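Local coordinates for protein helicase of the snf2/rad54 family (Sulfolobus solfataricus, PDB 1Z5Z) that is the C-terminal domain of a SWI2/SNF2-family ATPase, which probably couples ATP hydrolysis to movement along double-stranded DNA, at residues C35-E40 / Q77-P82; T71-K76 / T119-M124. All blocks are in the same frame, centred on the assembly; numbering follows the deposited sequence.

Contact 1: C35-E40 / Q77-P82; sequences CNLTPE and QIVDHP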
ATOM      1  N   CYS A  35      -0.342  -7.968   8.387  1.00 34.58           N
ATOM      2  CA  CYS A  35       0.975  -7.613   8.836  1.00 34.22           C
ATOM      3  C   CYS A  35       0.855  -6.660   9.993  1.00 34.81           C
ATOM      4  O   CYS A  35       0.203  -5.623   9.891  1.00 36.44           O
ATOM      5  CB  CYS A  35       1.752  -6.910   7.707  1.00 34.65           C
ATOM      6  SG  CYS A  35       1.683  -7.655   6.060  1.00 33.87           S
ATOM      7  N   ASN A  36       1.516  -7.012  11.090  1.00 36.78           N
ATOM      8  CA  ASN A  36       1.529  -6.205  12.291  1.00 33.24           C
ATOM      9  C   ASN A  36       2.510  -5.054  12.082  1.00 34.10           C
ATOM     10  O   ASN A  36       3.548  -5.216  11.442  1.00 33.54           O
ATOM     11  CB  ASN A  36       1.999  -7.053  13.495  1.00 36.85           C
ATOM     12  CG  ASN A  36       1.090  -8.251  13.754  1.00 37.83           C
ATOM     13  OD1 ASN A  36      -0.094  -8.087  14.080  1.00 40.30           O
ATOM     14  ND2 ASN A  36       1.623  -9.455  13.577  1.00 35.58           N
ATOM     15  N   LEU A  37       2.160  -3.895  12.617  1.00 33.68           N
ATOM     16  CA  LEU A  37       3.023  -2.737  12.546  1.00 36.16           C
ATOM     17  C   LEU A  37       4.151  -2.992  13.554  1.00 39.88           C
ATOM     18  O   LEU A  37       3.974  -3.728  14.530  1.00 36.91           O
ATOM     19  CB  LEU A  37       2.264  -1.502  13.009  1.00 36.25           C
ATOM     20  CG  LEU A  37       1.170  -0.948  12.103  1.00 33.00           C
ATOM     21  CD1 LEU A  37       0.484   0.195  12.829  1.00 32.07           C
ATOM     22  CD2 LEU A  37       1.818  -0.474  10.772  1.00 29.45           C
ATOM     23  N   THR A  38       5.291  -2.370  13.311  1.00 36.82           N
ATOM     24  CA  THR A  38       6.421  -2.451  14.210  1.00 37.76           C
ATOM     25  C   THR A  38       6.120  -1.416  15.316  1.00 38.44           C
ATOM     26  O   THR A  38       5.326  -0.499  15.115  1.00 38.04           O
ATOM     27  CB  THR A  38       7.679  -1.943  13.533  1.00 37.24           C
ATOM     28  OG1 THR A  38       7.433  -0.593  13.132  1.00 40.71           O
ATOM     29  CG2 THR A  38       8.069  -2.806  12.311  1.00 37.82           C
ATOM     30  N   PRO A  39       6.758  -1.542  16.484  1.00 39.07           N
ATOM     31  CA  PRO A  39       6.522  -0.576  17.562  1.00 39.04           C
ATOM     32  C   PRO A  39       6.694   0.878  17.070  1.00 40.46           C
ATOM     33  O   PRO A  39       5.885   1.762  17.403  1.00 44.15           O
ATOM     34  CB  PRO A  39       7.581  -0.956  18.599  1.00 38.97           C
ATOM     35  CG  PRO A  39       7.665  -2.406  18.463  1.00 39.42           C
ATOM     36  CD  PRO A  39       7.626  -2.646  16.947  1.00 38.65           C
ATOM     37  N   GLU A  40       7.743   1.128  16.284  1.00 40.18           N
ATOM     38  CA  GLU A  40       7.981   2.462  15.766  1.00 39.14           C
ATOM     39  C   GLU A  40       6.726   2.885  14.954  1.00 40.91           C
ATOM     40  O   GLU A  40       6.139   3.942  15.209  1.00 39.82           O
ATOM     41  CB  GLU A  40       9.250   2.483  14.898  1.00 39.75           C
ATOM     42  CG  GLU A  40       9.566   3.865  14.224  1.00 44.62           C
ATOM     43  CD  GLU A  40      10.745   3.830  13.217  1.00 44.69           C
ATOM     44  OE1 GLU A  40      11.095   2.741  12.715  1.00 47.68           O
ATOM     45  OE2 GLU A  40      11.310   4.900  12.890  1.00 49.44           O
ATOM     46  N   GLN A  77       1.068   6.335   4.601  1.00 30.88           N
ATOM     47  CA  GLN A  77       2.508   6.238   4.427  1.00 33.34           C
ATOM     48  C   GLN A  77       3.181   5.525   5.601  1.00 31.42           C
ATOM     49  O   GLN A  77       4.099   4.751   5.396  1.00 31.83           O
ATOM     50  CB  GLN A  77       3.117   7.626   4.250  1.00 29.07           C
ATOM     51  CG  GLN A  77       2.715   8.282   2.919  1.00 36.48           C
ATOM     52  CD  GLN A  77       3.234   9.727   2.833  1.00 42.58           C
ATOM     53  OE1 GLN A  77       4.133  10.029   2.057  1.00 42.60           O
ATOM     54  NE2 GLN A  77       2.688  10.602   3.670  1.00 43.21           N
ATOM     55  N   ILE A  78       2.705   5.793   6.813  1.00 29.57           N
ATOM     56  CA  ILE A  78       3.263   5.185   8.009  1.00 32.70           C
ATOM     57  C   ILE A  78       3.105   3.667   7.979  1.00 30.24           C
ATOM     58  O   ILE A  78       4.053   2.939   8.320  1.00 32.70           O
ATOM     59  CB  ILE A  78       2.565   5.771   9.297  1.00 32.34           C
ATOM     60  CG1 ILE A  78       3.083   7.207   9.561  1.00 32.44           C
ATOM     61  CG2 ILE A  78       2.793   4.872  10.495  1.00 33.85           C
ATOM     62  CD1 ILE A  78       2.393   7.862  10.765  1.00 31.38           C
ATOM     63  N   VAL A  79       1.941   3.177   7.555  1.00 27.46           N
ATOM     64  CA  VAL A  79       1.776   1.718   7.526  1.00 28.90           C
ATOM     65  C   VAL A  79       2.571   1.016   6.434  1.00 29.62           C
ATOM     66  O   VAL A  79       2.649  -0.219   6.424  1.00 32.50           O
ATOM     67  CB  VAL A  79       0.293   1.294   7.418  1.00 31.32           C
ATOM     68  CG1 VAL A  79      -0.497   1.906   8.619  1.00 26.53           C
ATOM     69  CG2 VAL A  79      -0.292   1.747   6.077  1.00 29.25           C
ATOM     70  N   ASP A  80       3.162   1.793   5.517  1.00 28.52           N
ATOM     71  CA  ASP A  80       3.979   1.239   4.449  1.00 28.06           C
ATOM     72  C   ASP A  80       5.425   1.215   4.942  1.00 28.80           C
ATOM     73  O   ASP A  80       6.070   0.201   4.900  1.00 28.82           O
ATOM     74  CB  ASP A  80       3.895   2.120   3.187  1.00 29.80           C
ATOM     75  CG  ASP A  80       2.788   1.695   2.247  1.00 27.97           C
ATOM     76  OD1 ASP A  80       1.889   0.895   2.665  1.00 29.97           O
ATOM     77  OD2 ASP A  80       2.822   2.164   1.089  1.00 27.29           O
ATOM     78  N   HIS A  81       5.942   2.366   5.376  1.00 32.37           N
ATOM     79  CA  HIS A  81       7.319   2.433   5.848  1.00 33.63           C
ATOM     80  C   HIS A  81       7.617   3.770   6.511  1.00 36.50           C
ATOM     81  O   HIS A  81       7.463   4.841   5.899  1.00 38.79           O
ATOM     82  CB  HIS A  81       8.284   2.226   4.692  1.00 32.14           C
ATOM     83  CG  HIS A  81       9.666   1.843   5.124  1.00 34.02           C
ATOM     84  ND1 HIS A  81      10.441   2.633   5.951  1.00 34.86           N
ATOM     85  CD2 HIS A  81      10.395   0.726   4.874  1.00 32.01           C
ATOM     86  CE1 HIS A  81      11.584   2.018   6.196  1.00 37.95           C
ATOM     87  NE2 HIS A  81      11.580   0.859   5.551  1.00 38.11           N
ATOM     88  N   PRO A  82       8.077   3.734   7.768  1.00 37.98           N
ATOM     89  CA  PRO A  82       8.373   4.983   8.462  1.00 37.02           C
ATOM     90  C   PRO A  82       9.315   5.938   7.721  1.00 36.96           C
ATOM     91  O   PRO A  82       9.232   7.147   7.910  1.00 36.24           O
ATOM     92  CB  PRO A  82       8.937   4.508   9.802  1.00 40.20           C
ATOM     93  CG  PRO A  82       9.445   3.140   9.527  1.00 41.27           C
ATOM     94  CD  PRO A  82       8.381   2.574   8.624  1.00 37.15           C
TER
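Leu37 turns its CG anti to its own carbonyl carbon (chi1 -71°), and this brings CD2 up to Val79. Glu40 reaches Pro82 by a different route. Its CG lies anti to the backbone N (chi1 177°) and the chain runs on extended, which carries the carboxylate to the proline ring. The Leu37 CD2 methyl rests 3.9 Å from Val79 CA and 4.0 Å from Val79 CG1. It therefore touches backbone and branch together. The two side chains meet at a slant. At the other end, the side chains of Glu40 and Pro82 cross at about a right angle, with the carboxylate laid against the ring at CB and CG. Glu40 OE1 is 3.6 Å from Pro82 CG, and Glu40 OE2 is 3.9 Å from Pro82 CB. No hydrogen bond joins the two segments.

The contact joins the turn from strand 29-35 into helix 39-55 with the last part of helix 61-78 and the residues that follow. Thr38 is the N-cap of helix 39-55, and its OG1 accepts a hydrogen bond from the backbone N of Gln41. Val79 and Pro82 also pack on helix 39-55, through Tyr45 for the first and Gln41 and Met44 for the second. Glu40 OE2 forms salt bridges with Arg94 and Lys86. With an alanine here, Arg94 and Lys86 would probably lose this shared carboxylate, and a gap would open beside the Pro82 ring.

The chemistry is thus divided. Between the segments there are only van der Waals touches, while the charge of Glu40 is matched by the two basic residues, which would be expected to favour its ionised form.

Contact 2: T71-K76 / T119-M124; sequences TLLKLK and TQFVDM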
ATOM      1  N   THR A  71      -4.324  13.755   7.173  1.00 36.79           N
ATOM      2  CA  THR A  71      -4.068  12.680   8.116  1.00 36.40           C
ATOM      3  C   THR A  71      -4.092  11.341   7.365  1.00 32.85           C
ATOM      4  O   THR A  71      -3.190  10.540   7.524  1.00 37.07           O
ATOM      5  CB  THR A  71      -5.083  12.670   9.281  1.00 36.91           C
ATOM      6  OG1 THR A  71      -4.943  13.879  10.031  1.00 36.24           O
ATOM      7  CG2 THR A  71      -4.791  11.497  10.255  1.00 37.84           C
ATOM      8  N   LEU A  72      -5.103  11.099   6.549  1.00 32.50           N
ATOM      9  CA  LEU A  72      -5.203   9.847   5.798  1.00 34.33           C
ATOM     10  C   LEU A  72      -3.917   9.550   5.034  1.00 36.44           C
ATOM     11  O   LEU A  72      -3.398   8.426   5.027  1.00 34.50           O
ATOM     12  CB  LEU A  72      -6.377   9.931   4.833  1.00 36.15           C
ATOM     13  CG  LEU A  72      -7.662   9.266   5.323  1.00 42.78           C
ATOM     14  CD1 LEU A  72      -7.747   9.310   6.855  1.00 43.95           C
ATOM     15  CD2 LEU A  72      -8.845   9.908   4.650  1.00 40.28           C
ATOM     16  N   LEU A  73      -3.364  10.586   4.421  1.00 35.80           N
ATOM     17  CA  LEU A  73      -2.144  10.436   3.660  1.00 34.89           C
ATOM     18  C   LEU A  73      -1.001   9.983   4.555  1.00 35.50           C
ATOM     19  O   LEU A  73      -0.271   9.035   4.224  1.00 33.94           O
ATOM     20  CB  LEU A  73      -1.773  11.768   2.997  1.00 35.05           C
ATOM     21  CG  LEU A  73      -0.460  11.795   2.209  1.00 41.21           C
ATOM     22  CD1 LEU A  73      -0.503  10.747   1.102  1.00 42.07           C
ATOM     23  CD2 LEU A  73      -0.230  13.209   1.607  1.00 44.14           C
ATOM     24  N   LYS A  74      -0.795  10.678   5.673  1.00 33.50           N
ATOM     25  CA  LYS A  74       0.293  10.288   6.548  1.00 31.79           C
ATOM     26  C   LYS A  74       0.144   8.861   7.103  1.00 29.45           C
ATOM     27  O   LYS A  74       1.128   8.129   7.201  1.00 30.17           O
ATOM     28  CB  LYS A  74       0.455  11.267   7.700  1.00 39.38           C
ATOM     29  CG  LYS A  74       1.223  12.548   7.350  1.00 48.18           C
ATOM     30  CD  LYS A  74       1.368  13.353   8.650  1.00 54.65           C
ATOM     31  CE  LYS A  74       2.218  14.591   8.510  1.00 58.77           C
ATOM     32  NZ  LYS A  74       2.060  15.395   9.761  1.00 64.01           N
ATOM     33  N   LEU A  75      -1.064   8.487   7.491  1.00 29.41           N
ATOM     34  CA  LEU A  75      -1.307   7.150   8.010  1.00 31.36           C
ATOM     35  C   LEU A  75      -1.007   6.075   6.931  1.00 34.46           C
ATOM     36  O   LEU A  75      -0.433   5.030   7.231  1.00 33.46           O
ATOM     37  CB  LEU A  75      -2.749   7.009   8.480  1.00 30.49           C
ATOM     38  CG  LEU A  75      -3.214   7.955   9.605  1.00 32.79           C
ATOM     39  CD1 LEU A  75      -4.707   7.758   9.790  1.00 32.22           C
ATOM     40  CD2 LEU A  75      -2.461   7.680  10.909  1.00 29.18           C
ATOM     41  N   LYS A  76      -1.396   6.333   5.682  1.00 34.22           N
ATOM     42  CA  LYS A  76      -1.140   5.377   4.628  1.00 31.82           C
ATOM     43  C   LYS A  76       0.335   5.237   4.436  1.00 34.37           C
ATOM     44  O   LYS A  76       0.834   4.141   4.158  1.00 32.41           O
ATOM     45  CB  LYS A  76      -1.786   5.802   3.326  1.00 29.50           C
ATOM     46  CG  LYS A  76      -3.307   5.700   3.269  1.00 41.02           C
ATOM     47  CD  LYS A  76      -3.738   6.252   1.896  1.00 41.12           C
ATOM     48  CE  LYS A  76      -5.235   6.248   1.669  1.00 52.36           C
ATOM     49  NZ  LYS A  76      -5.533   6.974   0.359  1.00 53.14           N
ATOM     50  N   THR A 119       2.334  -0.373  -5.635  1.00 25.02           N
ATOM     51  CA  THR A 119       2.136   0.537  -4.511  1.00 24.88           C
ATOM     52  C   THR A 119       1.593   1.848  -5.092  1.00 26.29           C
ATOM     53  O   THR A 119       1.787   2.135  -6.275  1.00 27.13           O
ATOM     54  CB  THR A 119       3.442   0.835  -3.706  1.00 25.86           C
ATOM     55  OG1 THR A 119       3.198   1.949  -2.855  1.00 26.85           O
ATOM     56  CG2 THR A 119       4.622   1.199  -4.612  1.00 25.65           C
ATOM     57  N   GLN A 120       0.891   2.636  -4.280  1.00 26.27           N
ATOM     58  CA  GLN A 120       0.316   3.899  -4.768  1.00 28.10           C
ATOM     59  C   GLN A 120       1.320   5.034  -4.610  1.00 30.33           C
ATOM     60  O   GLN A 120       1.042   6.153  -5.046  1.00 30.67           O
ATOM     61  CB  GLN A 120      -0.933   4.268  -3.949  1.00 30.48           C
ATOM     62  CG  GLN A 120      -0.656   4.562  -2.472  1.00 30.16           C
ATOM     63  CD  GLN A 120      -1.940   4.547  -1.646  1.00 33.20           C
ATOM     64  OE1 GLN A 120      -2.349   3.509  -1.104  1.00 37.98           O
ATOM     65  NE2 GLN A 120      -2.579   5.677  -1.554  1.00 31.18           N
ATOM     66  N   PHE A 121       2.459   4.768  -3.956  1.00 25.65           N
ATOM     67  CA  PHE A 121       3.464   5.827  -3.744  1.00 28.49           C
ATOM     68  C   PHE A 121       4.778   5.604  -4.503  1.00 31.33           C
ATOM     69  O   PHE A 121       5.444   4.563  -4.340  1.00 28.94           O
ATOM     70  CB  PHE A 121       3.824   5.936  -2.260  1.00 32.50           C
ATOM     71  CG  PHE A 121       2.653   6.257  -1.344  1.00 32.57           C
ATOM     72  CD1 PHE A 121       2.289   5.366  -0.351  1.00 28.91           C
ATOM     73  CD2 PHE A 121       1.960   7.478  -1.445  1.00 29.71           C
ATOM     74  CE1 PHE A 121       1.254   5.646   0.553  1.00 28.81           C
ATOM     75  CE2 PHE A 121       0.911   7.773  -0.524  1.00 28.50           C
ATOM     76  CZ  PHE A 121       0.564   6.844   0.472  1.00 27.07           C
ATOM     77  N   VAL A 122       5.180   6.581  -5.307  1.00 26.53           N
ATOM     78  CA  VAL A 122       6.420   6.447  -6.043  1.00 28.71           C
ATOM     79  C   VAL A 122       7.567   6.206  -5.053  1.00 30.62           C
ATOM     80  O   VAL A 122       8.484   5.423  -5.338  1.00 32.96           O
ATOM     81  CB  VAL A 122       6.773   7.746  -6.860  1.00 32.84           C
ATOM     82  CG1 VAL A 122       8.120   7.587  -7.470  1.00 37.03           C
ATOM     83  CG2 VAL A 122       5.749   8.034  -7.968  1.00 36.60           C
ATOM     84  N   ASP A 123       7.532   6.862  -3.889  1.00 27.88           N
ATOM     85  CA  ASP A 123       8.625   6.705  -2.939  1.00 29.27           C
ATOM     86  C   ASP A 123       8.701   5.322  -2.322  1.00 29.97           C
ATOM     87  O   ASP A 123       9.799   4.802  -2.075  1.00 30.64           O
ATOM     88  CB  ASP A 123       8.548   7.780  -1.849  1.00 37.64           C
ATOM     89  CG  ASP A 123       8.828   9.159  -2.403  1.00 43.17           C
ATOM     90  OD1 ASP A 123       9.630   9.219  -3.356  1.00 47.46           O
ATOM     91  OD2 ASP A 123       8.256  10.154  -1.908  1.00 43.84           O
ATOM     92  N   MET A 124       7.542   4.724  -2.070  1.00 27.93           N
ATOM     93  CA  MET A 124       7.538   3.374  -1.526  1.00 28.40           C
ATOM     94  C   MET A 124       8.095   2.449  -2.614  1.00 28.81           C
ATOM     95  O   MET A 124       8.856   1.538  -2.323  1.00 29.69           O
ATOM     96  CB  MET A 124       6.126   2.928  -1.126  1.00 24.77           C
ATOM     97  CG  MET A 124       6.173   1.641  -0.244  1.00 25.78           C
ATOM     98  SD  MET A 124       7.156   1.867   1.286  1.00 27.96           S
ATOM     99  CE  MET A 124       8.183   0.415   1.233  1.00 25.60           C
TER
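Phe121 meets helix 61-78 with the edge of its ring, not a face. Lys76 CB lies in the ring plane, 3.8 Å from Phe121 CZ. Leu73 CD1 also sits at the edge, near the plane, 3.7 Å from Phe121 CE2. The setting is the RecA-like alpha/beta fold of the helicase C-terminal domain, built on a parallel sheet. Segment 119-124 leads from the end of strand 115-119 into helix 122-136, and Phe121 is at the N-cap position of that helix.

Phe121 CG stands anti to the carbonyl carbon (chi1 -59°), and the ring projects to the side of helix 61-78 between Leu73 and Lys76, about one helical turn apart. The ring edge also comes near the backbone: Phe121 CE1 is 3.9 Å from Lys76 O. One face of the ring is covered by its own neighbour, with Gln120 CG 3.6 Å above the plane of the Phe121 ring and over its centre. This limits the ring on that side. Leu73 meets Phe121 at a slant. The extended chain of Lys76 crosses the side chain of Gln120 at about a right angle. The ammonium group of Lys76 forms a salt bridge with Asp249.

No hydrogen bond crosses between the segments. This is a surface contact, and Leu73 is exposed. Hydrogen bonds are found within segment 119-124 and to Asp191, which is bonded to both Thr119 OG1 and the backbone N of Gln120 at the strand's end. Thr119 also forms an ST turn: the N-H of Phe121 points almost straight at Thr119 OG1, at 174°, with 3.1 Å from Phe121 N to Thr119 OG1.

In the fold
Both contacts use helix 61-78. Contact 1 takes its last part and the residues beyond, and contact 2 takes residues 71-76 just before. Contact 1 is partly buried and joins this helix to the start of helix 39-55. Contact 2 lies at the surface and joins it to the start of helix 122-136. The charged ends differ too: Glu40 meets Arg94 and Lys86 at the partly buried contact, and Lys76 meets Asp249 at the surface one. Contact 1 pairs aliphatic groups and sets a carboxylate against a proline, whereas contact 2 is built round an aromatic edge. Their centres are about 11 Å apart, and they touch directly: Gln77 CG is 3.6 Å from Phe121 CZ.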